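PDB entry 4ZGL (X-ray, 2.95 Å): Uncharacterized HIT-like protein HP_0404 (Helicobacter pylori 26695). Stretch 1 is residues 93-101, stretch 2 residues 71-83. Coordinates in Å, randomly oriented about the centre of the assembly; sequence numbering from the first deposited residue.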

# COMPACT_ATOMS: atom_id res chain seq x y z
N HIS A 93 1.98 -2.97 14.80
CA HIS A 93 2.72 -1.76 14.49
C HIS A 93 2.64 -1.63 12.98
O HIS A 93 2.79 -2.62 12.27
CB HIS A 93 4.17 -1.88 14.98
CG HIS A 93 4.96 -0.60 14.90
ND1 HIS A 93 5.16 0.21 15.99
CD2 HIS A 93 5.60 -0.02 13.86
CE1 HIS A 93 5.89 1.25 15.63
NE2 HIS A 93 6.18 1.14 14.35
N LEU A 94 2.34 -0.43 12.50
CA LEU A 94 2.17 -0.20 11.07
C LEU A 94 3.37 -0.73 10.33
O LEU A 94 4.51 -0.39 10.65
CB LEU A 94 1.98 1.29 10.77
CG LEU A 94 2.05 1.71 9.30
CD1 LEU A 94 1.01 0.97 8.46
CD2 LEU A 94 1.88 3.21 9.18
N HIS A 95 3.13 -1.57 9.33
CA HIS A 95 4.20 -2.05 8.49
C HIS A 95 3.71 -2.41 7.10
O HIS A 95 2.60 -2.92 6.93
CB HIS A 95 4.90 -3.24 9.13
CG HIS A 95 4.00 -4.40 9.39
ND1 HIS A 95 3.13 -4.44 10.46
CD2 HIS A 95 3.85 -5.58 8.74
CE1 HIS A 95 2.48 -5.59 10.45
NE2 HIS A 95 2.90 -6.30 9.42
N PHE A 96 4.55 -2.12 6.11
CA PHE A 96 4.28 -2.48 4.74
C PHE A 96 5.18 -3.65 4.34
O PHE A 96 6.39 -3.60 4.56
CB PHE A 96 4.54 -1.30 3.81
CG PHE A 96 3.43 -0.30 3.79
CD1 PHE A 96 3.39 0.72 4.72
CD2 PHE A 96 2.43 -0.37 2.83
CE1 PHE A 96 2.36 1.65 4.71
CE2 PHE A 96 1.41 0.55 2.80
CZ PHE A 96 1.37 1.57 3.75
N HIS A 97 4.58 -4.69 3.78
CA HIS A 97 5.33 -5.79 3.20
C HIS A 97 5.76 -5.39 1.80
O HIS A 97 4.97 -4.85 1.02
CB HIS A 97 4.46 -7.04 3.12
CG HIS A 97 4.00 -7.55 4.45
ND1 HIS A 97 4.55 -8.65 5.06
CD2 HIS A 97 3.04 -7.10 5.29
CE1 HIS A 97 3.96 -8.87 6.21
NE2 HIS A 97 3.03 -7.94 6.38
N ILE A 98 7.03 -5.62 1.49
CA ILE A 98 7.53 -5.50 0.13
C ILE A 98 7.97 -6.88 -0.34
O ILE A 98 8.97 -7.40 0.13
CB ILE A 98 8.70 -4.52 0.03
CG1 ILE A 98 8.21 -3.09 0.30
CG2 ILE A 98 9.35 -4.59 -1.35
CD1 ILE A 98 9.31 -2.13 0.67
N LEU A 99 7.18 -7.47 -1.23
CA LEU A 99 7.47 -8.78 -1.78
C LEU A 99 7.89 -8.64 -3.23
O LEU A 99 7.52 -7.67 -3.89
CB LEU A 99 6.24 -9.68 -1.68
CG LEU A 99 5.64 -9.85 -0.28
CD1 LEU A 99 4.31 -10.58 -0.34
CD2 LEU A 99 6.61 -10.58 0.63
N SER A 100 8.61 -9.63 -3.73
CA SER A 100 9.19 -9.63 -5.06
C SER A 100 8.66 -10.82 -5.89
O SER A 100 8.29 -11.85 -5.32
CB SER A 100 10.72 -9.62 -4.95
OG SER A 100 11.21 -10.94 -4.86
N GLY A 101 8.65 -10.68 -7.22
CA GLY A 101 8.04 -11.69 -8.11
C GLY A 101 8.92 -12.87 -8.51
O GLY A 101 9.51 -13.57 -7.67
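Stretch 2 (71-83) GIKEKGYKLLTNV

Beyond the last backbone pair of the ladder, a side chain takes over the bonding. Thr81 OG1 donates a hydrogen bond to His95 O at 2.8 Å, one residue before strand 96-100 begins. The same threonine packs on Phe96. Its CB lies over one face of the ring, 3.8 Å from the centroid and 20° off the normal, a CH-pi contact. Thr81 CG2 comes to 3.4 Å from Phe96 CE2.

Stretch 2 begins in a loop. Gly71 has positive phi and follows a helix. Residues 73-75 have helical phi/psi without the regular bonds, and Gly76 N bonds back to Ile72 O at 3.0 Å. Gly76 has phi 125°, where a CB would be jammed against the preceding carbonyl. Strand 77-83 then runs antiparallel to strand 96-100. The axes cross at 160° and approach to 4.5 Å.

The register pairs His97 with Leu80, Ile98 with Leu79, Leu99 with Lys78 and Ser100 with Tyr77. Two of these are hydrogen-bonded pairs. His97 N donates to Leu80 O at 2.6 Å, and Leu80 N to His97 O at 3.1 Å. Lys78 N donates to Leu99 O at 2.7 Å, and Leu99 N to Lys78 O at 3.1 Å. Between them, CA-H...O contacts join Ile98 CA to Lys78 O at 3.4 Å and Leu79 CA to His97 O at 3.5 Å.

The side chains of Ile98, Leu79, Ser100 and Tyr77 share one face of the sheet. Ile98 CG1 lies 3.9 Å from Leu79 CD2. Ile98 CG2 lies 3.7 Å from Ile72 CD1, so the loop before the strand also packs on this face. His97, Leu80, Leu99 and Lys78 occupy the other face. There His97 CD2 meets Leu80 CD2 at 4.1 Å. Leu99 CB and Lys78 CB are 4.2 Å apart, but the end of the lysine leads away.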

# COMPACT_ATOMS: atom_id res chain seq x y z
N GLY A 71 17.07 -3.62 -5.45
CA GLY A 71 17.24 -3.93 -6.87
C GLY A 71 16.04 -4.62 -7.48
O GLY A 71 16.16 -5.29 -8.51
N ILE A 72 14.88 -4.46 -6.84
CA ILE A 72 13.63 -5.02 -7.34
C ILE A 72 12.70 -3.94 -7.89
O ILE A 72 11.60 -4.24 -8.35
CB ILE A 72 12.90 -5.85 -6.26
CG1 ILE A 72 12.69 -5.01 -4.99
CG2 ILE A 72 13.68 -7.12 -5.97
CD1 ILE A 72 11.74 -5.63 -3.98
N LYS A 73 13.13 -2.68 -7.84
CA LYS A 73 12.31 -1.56 -8.29
C LYS A 73 11.78 -1.78 -9.70
O LYS A 73 10.60 -1.55 -9.97
CB LYS A 73 13.11 -0.25 -8.24
CG LYS A 73 12.29 0.96 -8.67
CD LYS A 73 12.78 2.26 -8.06
CE LYS A 73 11.90 3.43 -8.50
NZ LYS A 73 12.49 4.76 -8.16
N GLU A 74 12.66 -2.23 -10.59
CA GLU A 74 12.34 -2.40 -12.00
C GLU A 74 11.98 -3.83 -12.38
O GLU A 74 11.37 -4.05 -13.42
CB GLU A 74 13.54 -1.95 -12.84
CG GLU A 74 14.12 -0.57 -12.46
CD GLU A 74 13.14 0.59 -12.61
OE1 GLU A 74 12.04 0.42 -13.19
OE2 GLU A 74 13.51 1.70 -12.15
N LYS A 75 12.37 -4.79 -11.55
CA LYS A 75 11.98 -6.18 -11.76
C LYS A 75 10.51 -6.40 -11.43
O LYS A 75 9.83 -7.17 -12.09
CB LYS A 75 12.84 -7.12 -10.91
CG LYS A 75 14.29 -7.23 -11.36
CD LYS A 75 15.01 -8.34 -10.61
CE LYS A 75 14.62 -9.72 -11.10
NZ LYS A 75 15.71 -10.72 -10.90
N GLY A 76 10.03 -5.72 -10.39
CA GLY A 76 8.64 -5.82 -9.97
C GLY A 76 8.51 -6.23 -8.52
O GLY A 76 9.26 -7.08 -8.03
N TYR A 77 7.54 -5.63 -7.83
CA TYR A 77 7.30 -5.92 -6.42
C TYR A 77 5.86 -5.65 -6.01
O TYR A 77 5.13 -4.92 -6.68
CB TYR A 77 8.25 -5.11 -5.55
CG TYR A 77 8.04 -3.62 -5.62
CD1 TYR A 77 8.66 -2.86 -6.61
CD2 TYR A 77 7.24 -2.96 -4.69
CE1 TYR A 77 8.47 -1.49 -6.68
CE2 TYR A 77 7.05 -1.59 -4.75
CZ TYR A 77 7.67 -0.86 -5.74
OH TYR A 77 7.49 0.50 -5.80
N LYS A 78 5.46 -6.26 -4.89
CA LYS A 78 4.14 -6.05 -4.31
C LYS A 78 4.26 -5.16 -3.10
O LYS A 78 5.23 -5.26 -2.34
CB LYS A 78 3.52 -7.39 -3.89
CG LYS A 78 3.46 -8.42 -5.00
CD LYS A 78 2.74 -9.69 -4.54
CE LYS A 78 2.86 -10.79 -5.59
NZ LYS A 78 1.68 -11.70 -5.58
N LEU A 79 3.27 -4.29 -2.91
CA LEU A 79 3.18 -3.46 -1.71
C LEU A 79 1.91 -3.84 -0.97
O LEU A 79 0.83 -3.82 -1.54
CB LEU A 79 3.19 -1.96 -2.08
CG LEU A 79 4.32 -1.09 -1.52
CD1 LEU A 79 3.95 0.38 -1.64
CD2 LEU A 79 4.70 -1.42 -0.08
N LEU A 80 2.06 -4.22 0.30
CA LEU A 80 0.93 -4.71 1.10
C LEU A 80 1.02 -4.21 2.53
O LEU A 80 2.09 -4.20 3.13
CB LEU A 80 0.91 -6.24 1.10
CG LEU A 80 -0.08 -6.95 2.03
CD1 LEU A 80 -1.47 -7.02 1.41
CD2 LEU A 80 0.42 -8.35 2.36
N THR A 81 -0.12 -3.81 3.09
CA THR A 81 -0.23 -3.59 4.53
C THR A 81 -1.59 -4.09 5.01
O THR A 81 -2.61 -3.86 4.35
CB THR A 81 0.01 -2.12 4.92
OG1 THR A 81 0.01 -2.00 6.34
CG2 THR A 81 -1.04 -1.20 4.32
N ASN A 82 -1.59 -4.79 6.14
CA ASN A 82 -2.81 -5.31 6.74
C ASN A 82 -3.28 -4.40 7.86
O ASN A 82 -2.51 -4.08 8.77
CB ASN A 82 -2.57 -6.71 7.28
CG ASN A 82 -2.08 -7.67 6.21
OD1 ASN A 82 -0.95 -8.16 6.26
ND2 ASN A 82 -2.93 -7.93 5.23
N VAL A 83 -4.53 -3.97 7.78
CA VAL A 83 -5.09 -3.07 8.76
C VAL A 83 -6.06 -3.84 9.65
O VAL A 83 -7.19 -4.14 9.26
CB VAL A 83 -5.81 -1.89 8.07
CG1 VAL A 83 -6.20 -0.83 9.09
CG2 VAL A 83 -4.90 -1.28 7.01